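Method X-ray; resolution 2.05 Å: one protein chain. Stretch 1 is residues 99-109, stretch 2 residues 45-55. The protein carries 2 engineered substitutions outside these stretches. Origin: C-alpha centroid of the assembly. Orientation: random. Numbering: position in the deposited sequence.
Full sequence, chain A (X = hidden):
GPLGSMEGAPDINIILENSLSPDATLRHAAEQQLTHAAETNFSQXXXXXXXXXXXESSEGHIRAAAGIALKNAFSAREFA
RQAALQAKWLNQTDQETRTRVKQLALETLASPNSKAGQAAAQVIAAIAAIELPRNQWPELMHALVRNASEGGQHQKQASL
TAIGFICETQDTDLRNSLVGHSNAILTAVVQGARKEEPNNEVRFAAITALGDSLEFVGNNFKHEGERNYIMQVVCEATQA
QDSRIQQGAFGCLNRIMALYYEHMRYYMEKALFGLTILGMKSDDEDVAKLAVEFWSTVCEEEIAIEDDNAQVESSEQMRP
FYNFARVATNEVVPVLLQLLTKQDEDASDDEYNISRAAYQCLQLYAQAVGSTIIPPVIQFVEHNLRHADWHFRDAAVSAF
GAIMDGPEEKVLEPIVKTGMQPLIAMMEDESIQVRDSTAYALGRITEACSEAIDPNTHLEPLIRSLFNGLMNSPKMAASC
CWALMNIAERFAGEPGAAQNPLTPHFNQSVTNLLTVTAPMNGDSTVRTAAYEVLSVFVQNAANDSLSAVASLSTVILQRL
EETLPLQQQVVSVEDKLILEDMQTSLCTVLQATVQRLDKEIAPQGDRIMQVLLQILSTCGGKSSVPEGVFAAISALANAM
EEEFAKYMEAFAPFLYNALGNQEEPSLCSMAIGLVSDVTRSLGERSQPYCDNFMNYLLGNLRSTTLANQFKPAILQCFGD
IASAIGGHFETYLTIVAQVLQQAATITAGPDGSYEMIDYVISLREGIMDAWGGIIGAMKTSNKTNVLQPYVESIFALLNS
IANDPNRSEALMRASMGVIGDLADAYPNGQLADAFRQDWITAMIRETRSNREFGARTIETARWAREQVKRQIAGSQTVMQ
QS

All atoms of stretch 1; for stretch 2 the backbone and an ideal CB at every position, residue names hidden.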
# COMPACT_ATOMS: atom_id res chain seq x y z
N THR A 99 -16.04 -31.32 -25.99
CA THR A 99 -15.22 -31.72 -27.12
C THR A 99 -15.36 -30.73 -28.28
O THR A 99 -14.38 -30.38 -28.94
CB THR A 99 -15.59 -33.13 -27.62
OG1 THR A 99 -15.43 -34.07 -26.54
CG2 THR A 99 -14.70 -33.55 -28.78
N ARG A 100 -16.58 -30.28 -28.50
CA ARG A 100 -16.87 -29.34 -29.57
C ARG A 100 -16.22 -27.98 -29.32
O ARG A 100 -15.60 -27.40 -30.21
CB ARG A 100 -18.38 -29.18 -29.75
CG ARG A 100 -18.78 -28.27 -30.89
CD ARG A 100 -18.36 -28.84 -32.23
NE ARG A 100 -18.80 -28.00 -33.34
CZ ARG A 100 -18.38 -28.13 -34.59
NH1 ARG A 100 -18.83 -27.31 -35.53
NH2 ARG A 100 -17.50 -29.07 -34.90
N VAL A 101 -16.38 -27.47 -28.10
CA VAL A 101 -15.81 -26.19 -27.71
C VAL A 101 -14.29 -26.24 -27.80
O VAL A 101 -13.65 -25.33 -28.34
CB VAL A 101 -16.22 -25.78 -26.28
CG1 VAL A 101 -15.43 -24.57 -25.81
CG2 VAL A 101 -17.71 -25.50 -26.23
N LYS A 102 -13.71 -27.31 -27.28
CA LYS A 102 -12.26 -27.51 -27.30
C LYS A 102 -11.70 -27.54 -28.72
O LYS A 102 -10.68 -26.90 -29.00
CB LYS A 102 -11.89 -28.80 -26.56
CG LYS A 102 -11.94 -28.67 -25.04
CD LYS A 102 -12.13 -30.02 -24.36
CE LYS A 102 -10.92 -30.93 -24.54
NZ LYS A 102 -11.09 -32.20 -23.78
N GLN A 103 -12.36 -28.27 -29.60
CA GLN A 103 -11.88 -28.43 -30.97
C GLN A 103 -11.98 -27.14 -31.77
O GLN A 103 -11.05 -26.77 -32.49
CB GLN A 103 -12.64 -29.54 -31.68
CG GLN A 103 -12.15 -29.83 -33.10
CD GLN A 103 -10.70 -30.26 -33.14
OE1 GLN A 103 -10.18 -30.84 -32.18
NE2 GLN A 103 -10.03 -29.98 -34.25
N LEU A 104 -13.11 -26.45 -31.65
CA LEU A 104 -13.31 -25.19 -32.35
C LEU A 104 -12.35 -24.11 -31.85
O LEU A 104 -11.83 -23.32 -32.64
CB LEU A 104 -14.76 -24.71 -32.20
CG LEU A 104 -15.80 -25.41 -33.07
CD1 LEU A 104 -17.18 -24.83 -32.84
CD2 LEU A 104 -15.41 -25.31 -34.54
N ALA A 105 -12.12 -24.09 -30.55
CA ALA A 105 -11.18 -23.14 -29.95
C ALA A 105 -9.77 -23.40 -30.48
O ALA A 105 -9.06 -22.47 -30.85
CB ALA A 105 -11.21 -23.24 -28.43
N LEU A 106 -9.38 -24.67 -30.49
CA LEU A 106 -8.08 -25.09 -31.02
C LEU A 106 -7.89 -24.66 -32.47
O LEU A 106 -6.85 -24.13 -32.84
CB LEU A 106 -7.93 -26.61 -30.92
CG LEU A 106 -7.03 -27.16 -29.81
CD1 LEU A 106 -6.87 -28.67 -29.97
CD2 LEU A 106 -5.69 -26.46 -29.81
N GLU A 107 -8.92 -24.90 -33.28
CA GLU A 107 -8.85 -24.60 -34.71
C GLU A 107 -8.77 -23.10 -34.99
O GLU A 107 -8.16 -22.67 -35.97
CB GLU A 107 -10.06 -25.20 -35.43
CG GLU A 107 -10.00 -26.72 -35.54
CD GLU A 107 -11.34 -27.34 -35.92
OE1 GLU A 107 -11.39 -28.58 -36.07
OE2 GLU A 107 -12.33 -26.60 -36.06
N THR A 108 -9.35 -22.30 -34.10
CA THR A 108 -9.40 -20.84 -34.27
C THR A 108 -8.01 -20.21 -34.10
O THR A 108 -7.77 -19.08 -34.56
CB THR A 108 -10.40 -20.22 -33.27
OG1 THR A 108 -11.70 -20.80 -33.46
CG2 THR A 108 -10.52 -18.70 -33.45
N LEU A 109 -7.10 -20.93 -33.47
CA LEU A 109 -5.72 -20.46 -33.32
C LEU A 109 -5.07 -20.17 -34.67
O LEU A 109 -4.17 -19.33 -34.77
CB LEU A 109 -4.87 -21.48 -32.56
CG LEU A 109 -5.18 -21.76 -31.09
CD1 LEU A 109 -4.16 -22.74 -30.54
CD2 LEU A 109 -5.18 -20.47 -30.28
N UNK A 45 -25.12 -21.88 -24.67
CA UNK A 45 -24.43 -20.60 -24.54
C UNK A 45 -22.97 -20.75 -24.96
O UNK A 45 -22.44 -19.93 -25.70
CB UNK A 45 -24.52 -20.08 -23.11
N UNK A 46 -22.34 -21.83 -24.50
CA UNK A 46 -20.95 -22.12 -24.84
C UNK A 46 -20.78 -22.37 -26.34
O UNK A 46 -19.88 -21.81 -26.97
CB UNK A 46 -20.46 -23.33 -24.05
N UNK A 47 -21.65 -23.20 -26.89
CA UNK A 47 -21.61 -23.53 -28.32
C UNK A 47 -21.77 -22.29 -29.19
O UNK A 47 -21.00 -22.07 -30.12
CB UNK A 47 -22.70 -24.54 -28.66
N UNK A 48 -22.79 -21.50 -28.88
CA UNK A 48 -23.07 -20.27 -29.62
C UNK A 48 -21.85 -19.35 -29.65
O UNK A 48 -21.47 -18.83 -30.70
CB UNK A 48 -24.26 -19.54 -29.00
N UNK A 49 -21.23 -19.17 -28.49
CA UNK A 49 -20.10 -18.27 -28.35
C UNK A 49 -18.85 -18.77 -29.07
O UNK A 49 -18.17 -17.99 -29.74
CB UNK A 49 -19.79 -18.06 -26.87
N UNK A 50 -18.56 -20.06 -28.95
CA UNK A 50 -17.37 -20.61 -29.58
C UNK A 50 -17.54 -20.65 -31.10
O UNK A 50 -16.56 -20.56 -31.85
CB UNK A 50 -17.08 -22.01 -29.04
N UNK A 51 -18.78 -20.79 -31.56
CA UNK A 51 -19.06 -20.80 -32.99
C UNK A 51 -18.88 -19.41 -33.58
O UNK A 51 -18.34 -19.26 -34.68
CB UNK A 51 -20.48 -21.31 -33.26
N UNK A 52 -19.32 -18.40 -32.83
CA UNK A 52 -19.16 -17.01 -33.25
C UNK A 52 -17.68 -16.62 -33.24
O UNK A 52 -17.24 -15.79 -34.03
CB UNK A 52 -19.96 -16.08 -32.34
N UNK A 53 -16.93 -17.23 -32.33
CA UNK A 53 -15.49 -17.02 -32.25
C UNK A 53 -14.79 -17.64 -33.46
O UNK A 53 -13.82 -17.09 -33.98
CB UNK A 53 -14.93 -17.61 -30.95
N UNK A 54 -15.29 -18.79 -33.90
CA UNK A 54 -14.65 -19.55 -34.97
C UNK A 54 -15.07 -19.06 -36.36
O UNK A 54 -14.47 -19.44 -37.36
CB UNK A 54 -14.98 -21.04 -34.82
N UNK A 55 -16.10 -18.22 -36.40
CA UNK A 55 -16.65 -17.74 -37.67
C UNK A 55 -15.72 -16.76 -38.39
O UNK A 55 -15.56 -15.62 -37.96
CB UNK A 55 -18.00 -17.07 -37.43

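Two helices run side by side in the same direction, their axes 9.3 Å apart at closest approach and inclined by 17°. Stretch 1 offers its neighbour mostly carbon: Val101, Leu104 and the methyl of Thr108, with the aliphatic stem of Arg100 at one end.

Position 45 has helical backbone angles and a CB with nothing of stretch 1 within 5.5 Å, so this contact sets almost no rule; it is Tyr45.

At 46, CA-to-CB points toward stretch 1, and the ideal CB lies 4.1 Å from Val101 CG2. Several apolar residues, such as alanine, leucine or isoleucine, could suit. Leu46 is found, and its CB packs on that methyl.

The bond at 47 points sideways, out of immediate reach, so a long side chain is needed to touch anything. The stem of Arg100 would accept an aliphatic chain. Leu47 supplies one: with chi1 m and chi2 t its end comes nearer, and CD2 reaches Arg100 CG at 3.5 Å.

Positions 48 and 49 are out of reach and open to many helix-compatible residues; they hold Thr48 and Leu49.

Position 50 is a point of close register, its CA 6.1 Å from Val101 CA. The CB points toward stretch 1, 4.4 Å from Val101 CG1 and 4.7 Å from Leu104 CD1, leaving room for a modest apolar group; alanine, valine or isoleucine are all reasonable. Val50 (chi1 p) sends CG2 to 3.7 Å from Leu104 CB and also 3.7 Å from Val101 O, a carbonyl already bonded to Ala105 N.

At 51 the bond turns sideways, with the CB 4.8 Å from Leu104 CD1. A flexible chain, polar or apolar, could cover that methyl. Gln51 does so with its stem, CG lying 4.0 Å from Leu104 CD1. Position 52 is out of reach and undemanding; it is Ala52.

The CB at 53 points toward stretch 1, 5.2 Å from Thr108 CG2, a gap that favours a larger apolar residue. Leu53 (chi1 t, chi2 p) brings its CG to 4.0 Å from Thr108 CG2.

At 54 space is tight: the position's CA is 5.5 Å from Thr108 CA, and its ideal CB is 3.6 Å from Thr108 OG1 and 4.3 Å from Leu104 CD2. A small residue is the natural reading, glycine, alanine or perhaps serine. Ala54 fits, and Thr108 OG1 needs no donation site here, since it hydrogen-bonds to Leu104 O at 2.7 Å.

At 55 the psi of 109° leaves the helix and the CB points away from stretch 1, which therefore sets no rule; Asn55 is found.

Stretch 2 45-55: YLLTLVQALAN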
# COMPACT_ATOMS: atom_id res chain seq x y z
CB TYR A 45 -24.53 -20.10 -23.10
CG TYR A 45 -23.81 -18.79 -22.81
CD1 TYR A 45 -24.23 -17.60 -23.39
CD2 TYR A 45 -22.75 -18.75 -21.92
CE1 TYR A 45 -23.58 -16.41 -23.12
CE2 TYR A 45 -22.10 -17.56 -21.64
CZ TYR A 45 -22.52 -16.39 -22.24
OH TYR A 45 -21.87 -15.21 -21.96
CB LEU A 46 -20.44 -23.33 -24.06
CG LEU A 46 -20.40 -23.21 -22.54
CD1 LEU A 46 -19.63 -24.37 -21.93
CD2 LEU A 46 -19.80 -21.88 -22.12
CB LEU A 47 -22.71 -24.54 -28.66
CG LEU A 47 -22.39 -25.99 -28.32
CD1 LEU A 47 -23.59 -26.88 -28.59
CD2 LEU A 47 -21.19 -26.44 -29.12
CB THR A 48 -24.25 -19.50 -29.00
OG1 THR A 48 -25.41 -20.34 -28.98
CG2 THR A 48 -24.56 -18.25 -29.82
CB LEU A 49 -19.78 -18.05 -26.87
CG LEU A 49 -20.74 -17.14 -26.11
CD1 LEU A 49 -20.28 -17.00 -24.67
CD2 LEU A 49 -20.81 -15.78 -26.79
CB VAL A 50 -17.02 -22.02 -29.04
CG1 VAL A 50 -18.00 -23.07 -29.55
CG2 VAL A 50 -15.59 -22.39 -29.42
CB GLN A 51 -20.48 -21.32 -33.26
CG GLN A 51 -20.58 -22.83 -33.27
CD GLN A 51 -22.01 -23.32 -33.48
OE1 GLN A 51 -22.96 -22.74 -32.95
NE2 GLN A 51 -22.16 -24.38 -34.26
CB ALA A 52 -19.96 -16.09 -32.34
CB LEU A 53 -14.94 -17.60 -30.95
CG LEU A 53 -13.43 -17.79 -30.84
CD1 LEU A 53 -12.70 -16.46 -30.91
CD2 LEU A 53 -13.08 -18.53 -29.55
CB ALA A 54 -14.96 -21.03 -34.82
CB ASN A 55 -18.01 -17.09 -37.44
CG ASN A 55 -18.75 -16.78 -38.73
OD1 ASN A 55 -18.20 -16.89 -39.83
ND2 ASN A 55 -20.01 -16.39 -38.61
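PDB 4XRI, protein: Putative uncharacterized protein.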